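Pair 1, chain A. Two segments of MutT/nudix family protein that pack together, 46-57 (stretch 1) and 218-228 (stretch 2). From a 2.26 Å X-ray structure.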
# COMPACT_ATOMS: atom_id res chain seq x y z
N LEU A 46 -2.12 -5.96 14.79
CA LEU A 46 -2.00 -7.37 15.14
C LEU A 46 -3.36 -7.91 15.52
O LEU A 46 -3.98 -7.44 16.45
CB LEU A 46 -1.02 -7.58 16.31
CG LEU A 46 0.44 -7.19 16.10
CD1 LEU A 46 1.18 -7.51 17.39
CD2 LEU A 46 1.02 -8.03 14.99
N LEU A 47 -3.78 -8.95 14.79
CA LEU A 47 -5.07 -9.57 14.94
C LEU A 47 -4.84 -11.02 15.29
O LEU A 47 -4.00 -11.70 14.69
CB LEU A 47 -5.83 -9.52 13.62
CG LEU A 47 -6.27 -8.16 13.13
CD1 LEU A 47 -7.07 -8.35 11.86
CD2 LEU A 47 -7.04 -7.38 14.22
N CYS A 48 -5.60 -11.49 16.27
CA CYS A 48 -5.58 -12.91 16.61
C CYS A 48 -7.03 -13.38 16.76
O CYS A 48 -7.98 -12.59 16.64
CB CYS A 48 -4.73 -13.15 17.87
SG CYS A 48 -5.41 -12.54 19.41
N TYR A 49 -7.21 -14.66 17.07
CA TYR A 49 -8.52 -15.13 17.36
C TYR A 49 -8.48 -16.17 18.48
O TYR A 49 -7.76 -17.14 18.37
CB TYR A 49 -9.10 -15.69 16.06
CG TYR A 49 -10.40 -16.47 16.17
CD1 TYR A 49 -11.64 -15.83 16.15
CD2 TYR A 49 -10.37 -17.87 16.21
CE1 TYR A 49 -12.82 -16.60 16.22
CE2 TYR A 49 -11.51 -18.62 16.28
CZ TYR A 49 -12.74 -17.99 16.30
OH TYR A 49 -13.84 -18.80 16.36
N ASN A 50 -9.22 -15.93 19.57
CA ASN A 50 -9.45 -16.95 20.60
C ASN A 50 -10.58 -17.96 20.24
O ASN A 50 -11.73 -17.55 20.17
CB ASN A 50 -9.76 -16.25 21.94
CG ASN A 50 -9.67 -17.21 23.12
OD1 ASN A 50 -10.51 -18.11 23.30
ND2 ASN A 50 -8.63 -17.04 23.92
N LYS A 51 -10.29 -19.26 20.03
CA LYS A 51 -11.33 -20.25 19.60
C LYS A 51 -12.39 -20.56 20.63
O LYS A 51 -13.56 -20.74 20.30
CB LYS A 51 -10.73 -21.62 19.19
CG LYS A 51 -9.79 -21.63 17.98
CD LYS A 51 -8.55 -22.49 18.27
CE LYS A 51 -8.83 -23.99 18.25
NZ LYS A 51 -8.51 -24.64 16.94
N GLU A 52 -11.98 -20.69 21.89
CA GLU A 52 -12.91 -21.11 22.93
C GLU A 52 -13.94 -20.00 23.11
O GLU A 52 -15.14 -20.27 23.18
CB GLU A 52 -12.17 -21.46 24.25
CG GLU A 52 -10.85 -22.30 24.05
CD GLU A 52 -9.61 -21.42 23.62
OE1 GLU A 52 -9.05 -20.68 24.48
OE2 GLU A 52 -9.21 -21.47 22.42
N ALA A 53 -13.46 -18.76 23.08
CA ALA A 53 -14.29 -17.58 23.26
C ALA A 53 -15.03 -17.16 22.00
O ALA A 53 -16.01 -16.42 22.08
CB ALA A 53 -13.43 -16.45 23.74
N ASP A 54 -14.55 -17.63 20.85
CA ASP A 54 -14.96 -17.14 19.51
C ASP A 54 -14.71 -15.62 19.39
O ASP A 54 -15.57 -14.87 18.96
CB ASP A 54 -16.41 -17.56 19.17
CG ASP A 54 -16.67 -17.69 17.65
OD1 ASP A 54 -15.79 -17.33 16.83
OD2 ASP A 54 -17.75 -18.17 17.26
N GLN A 55 -13.51 -15.18 19.75
CA GLN A 55 -13.23 -13.75 19.92
C GLN A 55 -12.09 -13.36 19.02
O GLN A 55 -11.02 -13.92 19.15
CB GLN A 55 -12.88 -13.39 21.39
CG GLN A 55 -13.96 -12.62 22.22
CD GLN A 55 -14.08 -13.08 23.76
OE1 GLN A 55 -13.07 -13.20 24.48
NE2 GLN A 55 -15.34 -13.33 24.23
N LEU A 56 -12.34 -12.44 18.08
CA LEU A 56 -11.28 -11.71 17.42
C LEU A 56 -10.70 -10.72 18.43
O LEU A 56 -11.43 -10.12 19.21
CB LEU A 56 -11.78 -10.92 16.23
CG LEU A 56 -12.28 -11.60 14.95
CD1 LEU A 56 -12.80 -10.47 14.00
CD2 LEU A 56 -11.22 -12.41 14.25
N LYS A 57 -9.39 -10.58 18.45
CA LYS A 57 -8.78 -9.58 19.31
C LYS A 57 -7.77 -8.75 18.51
O LYS A 57 -7.28 -9.18 17.46
CB LYS A 57 -8.12 -10.22 20.55
CG LYS A 57 -8.95 -11.25 21.28
CD LYS A 57 -8.62 -11.31 22.75
CE LYS A 57 -9.32 -12.50 23.40
NZ LYS A 57 -9.00 -12.75 24.86
N THR A 218 -15.98 -25.51 9.85
CA THR A 218 -16.67 -24.77 10.94
C THR A 218 -15.82 -23.65 11.59
O THR A 218 -16.31 -22.53 11.81
CB THR A 218 -17.27 -25.72 12.02
OG1 THR A 218 -18.17 -26.63 11.39
CG2 THR A 218 -18.06 -24.91 13.09
N GLU A 219 -14.56 -23.93 11.90
CA GLU A 219 -13.68 -22.86 12.42
C GLU A 219 -13.52 -21.72 11.39
O GLU A 219 -13.62 -20.54 11.74
CB GLU A 219 -12.31 -23.40 12.87
CG GLU A 219 -12.34 -24.39 14.07
CD GLU A 219 -11.03 -25.21 14.24
OE1 GLU A 219 -10.21 -25.26 13.30
OE2 GLU A 219 -10.81 -25.78 15.34
N ALA A 220 -13.28 -22.08 10.14
CA ALA A 220 -13.10 -21.08 9.09
C ALA A 220 -14.37 -20.27 8.92
O ALA A 220 -14.31 -19.07 8.79
CB ALA A 220 -12.71 -21.75 7.75
N ARG A 221 -15.53 -20.94 8.88
CA ARG A 221 -16.81 -20.21 8.90
C ARG A 221 -16.94 -19.22 10.09
O ARG A 221 -17.42 -18.11 9.89
CB ARG A 221 -17.99 -21.17 8.84
CG ARG A 221 -18.17 -21.80 7.46
CD ARG A 221 -18.95 -23.16 7.52
NE ARG A 221 -20.29 -22.92 8.01
CZ ARG A 221 -20.83 -23.52 9.07
NH1 ARG A 221 -20.17 -24.46 9.73
NH2 ARG A 221 -22.06 -23.19 9.44
N LYS A 222 -16.52 -19.64 11.29
CA LYS A 222 -16.62 -18.82 12.54
C LYS A 222 -15.74 -17.57 12.51
O LYS A 222 -16.11 -16.53 13.04
CB LYS A 222 -16.30 -19.67 13.78
CG LYS A 222 -17.36 -20.80 14.11
CD LYS A 222 -17.33 -21.19 15.60
CE LYS A 222 -18.26 -22.35 15.96
NZ LYS A 222 -18.24 -22.55 17.47
N VAL A 223 -14.57 -17.69 11.89
CA VAL A 223 -13.70 -16.57 11.65
C VAL A 223 -14.33 -15.63 10.61
O VAL A 223 -14.51 -14.44 10.88
CB VAL A 223 -12.30 -17.02 11.22
CG1 VAL A 223 -11.51 -15.81 10.72
CG2 VAL A 223 -11.61 -17.71 12.37
N PHE A 224 -14.69 -16.15 9.45
CA PHE A 224 -15.42 -15.39 8.47
C PHE A 224 -16.67 -14.66 9.02
O PHE A 224 -16.92 -13.52 8.66
CB PHE A 224 -15.84 -16.29 7.32
CG PHE A 224 -14.88 -16.30 6.17
CD1 PHE A 224 -13.55 -16.71 6.36
CD2 PHE A 224 -15.30 -15.89 4.89
CE1 PHE A 224 -12.65 -16.72 5.30
CE2 PHE A 224 -14.41 -15.90 3.82
CZ PHE A 224 -13.08 -16.33 4.02
N ALA A 225 -17.44 -15.30 9.89
CA ALA A 225 -18.64 -14.66 10.43
C ALA A 225 -18.29 -13.51 11.41
O ALA A 225 -19.01 -12.51 11.46
CB ALA A 225 -19.59 -15.69 11.06
N LYS A 226 -17.20 -13.65 12.18
CA LYS A 226 -16.72 -12.56 13.06
C LYS A 226 -16.37 -11.28 12.25
O LYS A 226 -16.63 -10.16 12.69
CB LYS A 226 -15.51 -12.94 13.98
CG LYS A 226 -15.75 -13.96 15.14
CD LYS A 226 -17.20 -14.08 15.59
CE LYS A 226 -17.57 -13.29 16.84
NZ LYS A 226 -18.87 -13.81 17.49
N PHE A 227 -15.77 -11.47 11.07
CA PHE A 227 -15.53 -10.34 10.15
C PHE A 227 -16.80 -9.83 9.42
O PHE A 227 -16.92 -8.63 9.16
CB PHE A 227 -14.40 -10.65 9.17
CG PHE A 227 -13.05 -10.60 9.81
CD1 PHE A 227 -12.42 -9.37 10.08
CD2 PHE A 227 -12.42 -11.77 10.17
CE1 PHE A 227 -11.17 -9.29 10.68
CE2 PHE A 227 -11.16 -11.73 10.73
CZ PHE A 227 -10.53 -10.49 11.03
N LEU A 228 -17.72 -10.75 9.13
CA LEU A 228 -18.98 -10.44 8.44
C LEU A 228 -19.97 -9.83 9.40
O LEU A 228 -20.78 -9.01 9.01
CB LEU A 228 -19.54 -11.68 7.72
CG LEU A 228 -18.71 -12.04 6.47
CD1 LEU A 228 -18.98 -13.43 5.91
CD2 LEU A 228 -18.82 -10.99 5.37
O HOH W 1 -18.66 -16.89 14.71

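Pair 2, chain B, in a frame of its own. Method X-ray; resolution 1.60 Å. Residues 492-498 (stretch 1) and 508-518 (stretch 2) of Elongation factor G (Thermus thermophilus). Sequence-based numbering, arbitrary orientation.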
# COMPACT_ATOMS: atom_id res chain seq x y z
N GLU B 492 10.36 22.08 26.77
CA GLU B 492 11.13 20.92 26.36
C GLU B 492 12.07 20.49 27.48
O GLU B 492 12.42 21.30 28.33
CB GLU B 492 11.97 21.26 25.12
CG GLU B 492 11.19 22.04 24.07
CD GLU B 492 11.98 22.25 22.80
OE1 GLU B 492 13.11 22.79 22.89
OE2 GLU B 492 11.48 21.88 21.72
N TYR B 493 12.47 19.23 27.47
CA TYR B 493 13.36 18.70 28.48
C TYR B 493 14.71 19.40 28.47
O TYR B 493 15.24 19.75 27.41
CB TYR B 493 13.58 17.20 28.29
CG TYR B 493 14.70 16.62 29.12
CD1 TYR B 493 16.00 16.54 28.62
CD2 TYR B 493 14.47 16.19 30.43
CE1 TYR B 493 17.04 16.04 29.41
CE2 TYR B 493 15.51 15.69 31.23
CZ TYR B 493 16.79 15.62 30.71
OH TYR B 493 17.82 15.14 31.49
N GLY B 494 15.26 19.60 29.66
CA GLY B 494 16.56 20.22 29.78
C GLY B 494 17.18 19.78 31.10
O GLY B 494 16.47 19.62 32.09
N PHE B 495 18.48 19.56 31.09
CA PHE B 495 19.20 19.18 32.31
C PHE B 495 20.28 20.24 32.49
O PHE B 495 21.05 20.52 31.57
CB PHE B 495 19.87 17.81 32.17
CG PHE B 495 20.69 17.42 33.36
CD1 PHE B 495 20.09 16.86 34.48
CD2 PHE B 495 22.06 17.65 33.37
CE1 PHE B 495 20.85 16.53 35.60
CE2 PHE B 495 22.83 17.33 34.49
CZ PHE B 495 22.22 16.77 35.60
N GLU B 496 20.32 20.83 33.69
CA GLU B 496 21.32 21.85 33.99
C GLU B 496 22.20 21.46 35.17
O GLU B 496 21.70 21.16 36.24
CB GLU B 496 20.64 23.18 34.36
CG GLU B 496 20.19 24.03 33.19
CD GLU B 496 19.51 25.30 33.66
OE1 GLU B 496 19.87 25.81 34.76
OE2 GLU B 496 18.64 25.80 32.94
N TRP B 497 23.51 21.45 34.96
CA TRP B 497 24.44 21.17 36.04
C TRP B 497 24.78 22.53 36.64
O TRP B 497 25.40 23.37 35.99
CB TRP B 497 25.70 20.54 35.50
CG TRP B 497 26.68 20.09 36.51
CD1 TRP B 497 27.94 20.59 36.70
CD2 TRP B 497 26.56 18.95 37.37
NE1 TRP B 497 28.62 19.82 37.62
CE2 TRP B 497 27.79 18.81 38.04
CE3 TRP B 497 25.53 18.04 37.63
CZ2 TRP B 497 28.03 17.77 38.96
CZ3 TRP B 497 25.76 17.01 38.54
CH2 TRP B 497 27.01 16.89 39.19
N ARG B 498 24.36 22.76 37.88
CA ARG B 498 24.65 24.03 38.54
C ARG B 498 25.38 23.78 39.86
O ARG B 498 25.28 24.55 40.80
CB ARG B 498 23.35 24.81 38.79
CG ARG B 498 22.69 25.31 37.50
CD ARG B 498 23.54 26.40 36.83
NE ARG B 498 22.92 26.89 35.61
CZ ARG B 498 23.04 26.33 34.40
NH1 ARG B 498 23.78 25.22 34.23
NH2 ARG B 498 22.43 26.88 33.36
N TYR B 508 30.14 12.50 38.08
CA TYR B 508 28.85 11.90 38.42
C TYR B 508 27.69 12.56 37.69
O TYR B 508 26.54 12.17 37.87
CB TYR B 508 28.59 11.96 39.93
CG TYR B 508 29.45 11.01 40.72
CD1 TYR B 508 29.55 9.66 40.37
CD2 TYR B 508 30.16 11.45 41.84
CE1 TYR B 508 30.33 8.77 41.11
CE2 TYR B 508 30.95 10.58 42.58
CZ TYR B 508 31.03 9.24 42.21
OH TYR B 508 31.80 8.37 42.96
N GLN B 509 27.98 13.55 36.85
CA GLN B 509 26.90 14.24 36.13
C GLN B 509 26.10 13.29 35.25
O GLN B 509 24.88 13.34 35.23
CB GLN B 509 27.45 15.39 35.27
CG GLN B 509 26.34 16.23 34.65
CD GLN B 509 26.85 17.35 33.74
OE1 GLN B 509 27.91 17.94 33.99
NE2 GLN B 509 26.08 17.67 32.70
N GLU B 510 26.79 12.41 34.52
CA GLU B 510 26.09 11.47 33.65
C GLU B 510 25.16 10.54 34.45
O GLU B 510 24.03 10.28 34.05
CB GLU B 510 27.12 10.64 32.86
CG GLU B 510 26.51 9.68 31.85
CD GLU B 510 27.50 8.65 31.36
OE1 GLU B 510 27.19 7.95 30.37
OE2 GLU B 510 28.59 8.52 31.96
N ALA B 511 25.65 10.02 35.58
CA ALA B 511 24.83 9.13 36.40
C ALA B 511 23.62 9.83 36.98
O ALA B 511 22.55 9.25 37.10
CB ALA B 511 25.67 8.54 37.54
N ILE B 512 23.80 11.10 37.36
CA ILE B 512 22.70 11.85 37.93
C ILE B 512 21.65 12.08 36.85
O ILE B 512 20.46 11.84 37.09
CB ILE B 512 23.23 13.18 38.53
CG1 ILE B 512 24.05 12.84 39.79
CG2 ILE B 512 22.08 14.14 38.89
CD1 ILE B 512 24.88 13.99 40.36
N GLU B 513 22.06 12.52 35.67
CA GLU B 513 21.07 12.72 34.61
C GLU B 513 20.37 11.40 34.29
O GLU B 513 19.16 11.38 34.05
CB GLU B 513 21.71 13.29 33.33
CG GLU B 513 20.65 13.58 32.27
CD GLU B 513 21.13 14.48 31.14
OE1 GLU B 513 22.35 14.66 30.97
OE2 GLU B 513 20.26 14.99 30.40
N GLU B 514 21.12 10.30 34.28
CA GLU B 514 20.52 8.99 34.00
C GLU B 514 19.40 8.67 34.99
O GLU B 514 18.34 8.21 34.60
CB GLU B 514 21.57 7.88 34.11
CG GLU B 514 22.50 7.71 32.93
CD GLU B 514 23.51 6.59 33.16
OE1 GLU B 514 23.09 5.50 33.64
OE2 GLU B 514 24.71 6.79 32.87
N GLY B 515 19.66 8.91 36.27
CA GLY B 515 18.67 8.65 37.30
C GLY B 515 17.41 9.48 37.16
O GLY B 515 16.31 9.03 37.44
N ILE B 516 17.58 10.73 36.74
CA ILE B 516 16.43 11.60 36.54
C ILE B 516 15.64 11.09 35.34
O ILE B 516 14.41 10.98 35.40
CB ILE B 516 16.86 13.08 36.29
CG1 ILE B 516 17.26 13.71 37.63
CG2 ILE B 516 15.72 13.86 35.65
CD1 ILE B 516 18.40 14.71 37.52
N LYS B 517 16.34 10.77 34.25
CA LYS B 517 15.64 10.27 33.07
C LYS B 517 14.90 8.97 33.37
O LYS B 517 13.78 8.77 32.92
CB LYS B 517 16.62 10.08 31.91
CG LYS B 517 17.08 11.39 31.26
CD LYS B 517 18.06 11.10 30.13
CE LYS B 517 18.42 12.35 29.35
NZ LYS B 517 19.38 12.04 28.24
N GLU B 518 15.52 8.10 34.16
CA GLU B 518 14.88 6.83 34.51
C GLU B 518 13.62 7.02 35.33
O GLU B 518 12.60 6.38 35.07
CB GLU B 518 15.89 5.92 35.21
CG GLU B 518 17.08 5.57 34.30
CD GLU B 518 18.23 4.86 35.00
OE1 GLU B 518 18.31 4.92 36.25
OE2 GLU B 518 19.06 4.25 34.30

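A strand laid across a helix, in two proteins. In pair 1 the strand 46-50 and the helix 218-228 run at 124° between their N-to-C directions, with axes 10.7 Å apart at closest approach; in pair 2 the strand 494-497 and the helix 509-518 run at 146° and 10.2 Å. Fourteen central residues superpose with an RMSD of 1.0 Å. The stretches bury 513 Å² in pair 1 and 448 Å² in pair 2, both sides summed.

The best-matched side chains are the aromatic rings that each strand turns toward its helix, Tyr A49 and Phe B495. Their side-chain centres lie 0.7 Å apart, and both adopt the t rotamer. Each ring lies against the helix residue at one matched position, Val A223 or Glu B513. In pair 1, Val A223 CG2 sits 3.9 Å from the centroid of the Tyr A49 ring, 5° off its normal; in pair 2, Glu B513 CB sits 4.0 Å from the centroid of the Phe B495 ring, 8° off. A branched aliphatic chain and the aliphatic root of an acid thus offer C-H groups to the same ring face. The ring edges are met from the position shared by Lys A226 and Ile B516: Lys A226 CG is 4.1 Å from Tyr A49 CE1, and Ile B516 CD1 is 3.6 Å from Phe B495 CE1.

Polar groups are placed differently. The Tyr A49 hydroxyl donates a very short bond within its own stretch, 2.5 Å from Tyr A49 OH to Asp A54 OD1, in the turn after the strand. In pair 2 a hydroxyl comes instead from Tyr B493, which matches Leu A47: Tyr B493 OH donates to Glu B513 OE2 at 2.7 Å, so Glu B513 packs on one aromatic residue and accepts from another. Leu A47 makes an apolar contact, its CD1 4.2 Å from Phe A227 CZ.

Lys A51 and Trp B497 have CA atoms 0.4 Å apart after superposition, but their side-chain centres differ by 4.4 Å. Lys A51 NZ reaches Glu A219 OE2 at 3.0 Å in a hydrogen-bonded salt bridge. Trp B497 meets the matched helix residue, Gln B509, with a ring face: Gln B509 CB lies 4.0 Å from the centroid of its six-membered ring. At the ring edge, Trp B497 CZ3 is 3.6 Å from Ile B512 CD1.

Pair 1 gains further contacts from its second strand, 55-57, which pairs with the first through backbone hydrogen bonds. Leu A56 CD1 lies over the Phe A227 ring, 3.7 Å from its centroid, and Leu A56 CG is 3.6 Å from Lys A226 CB. Between the strands, Asp A54 packs on the aliphatic part of Lys A222, with Asp A54 OD2 3.5 Å from Lys A222 CD. Water 1 bridges the two residues, donating to Asp A54 OD2 at 3.0 Å and to Lys A222 O at 3.1 Å.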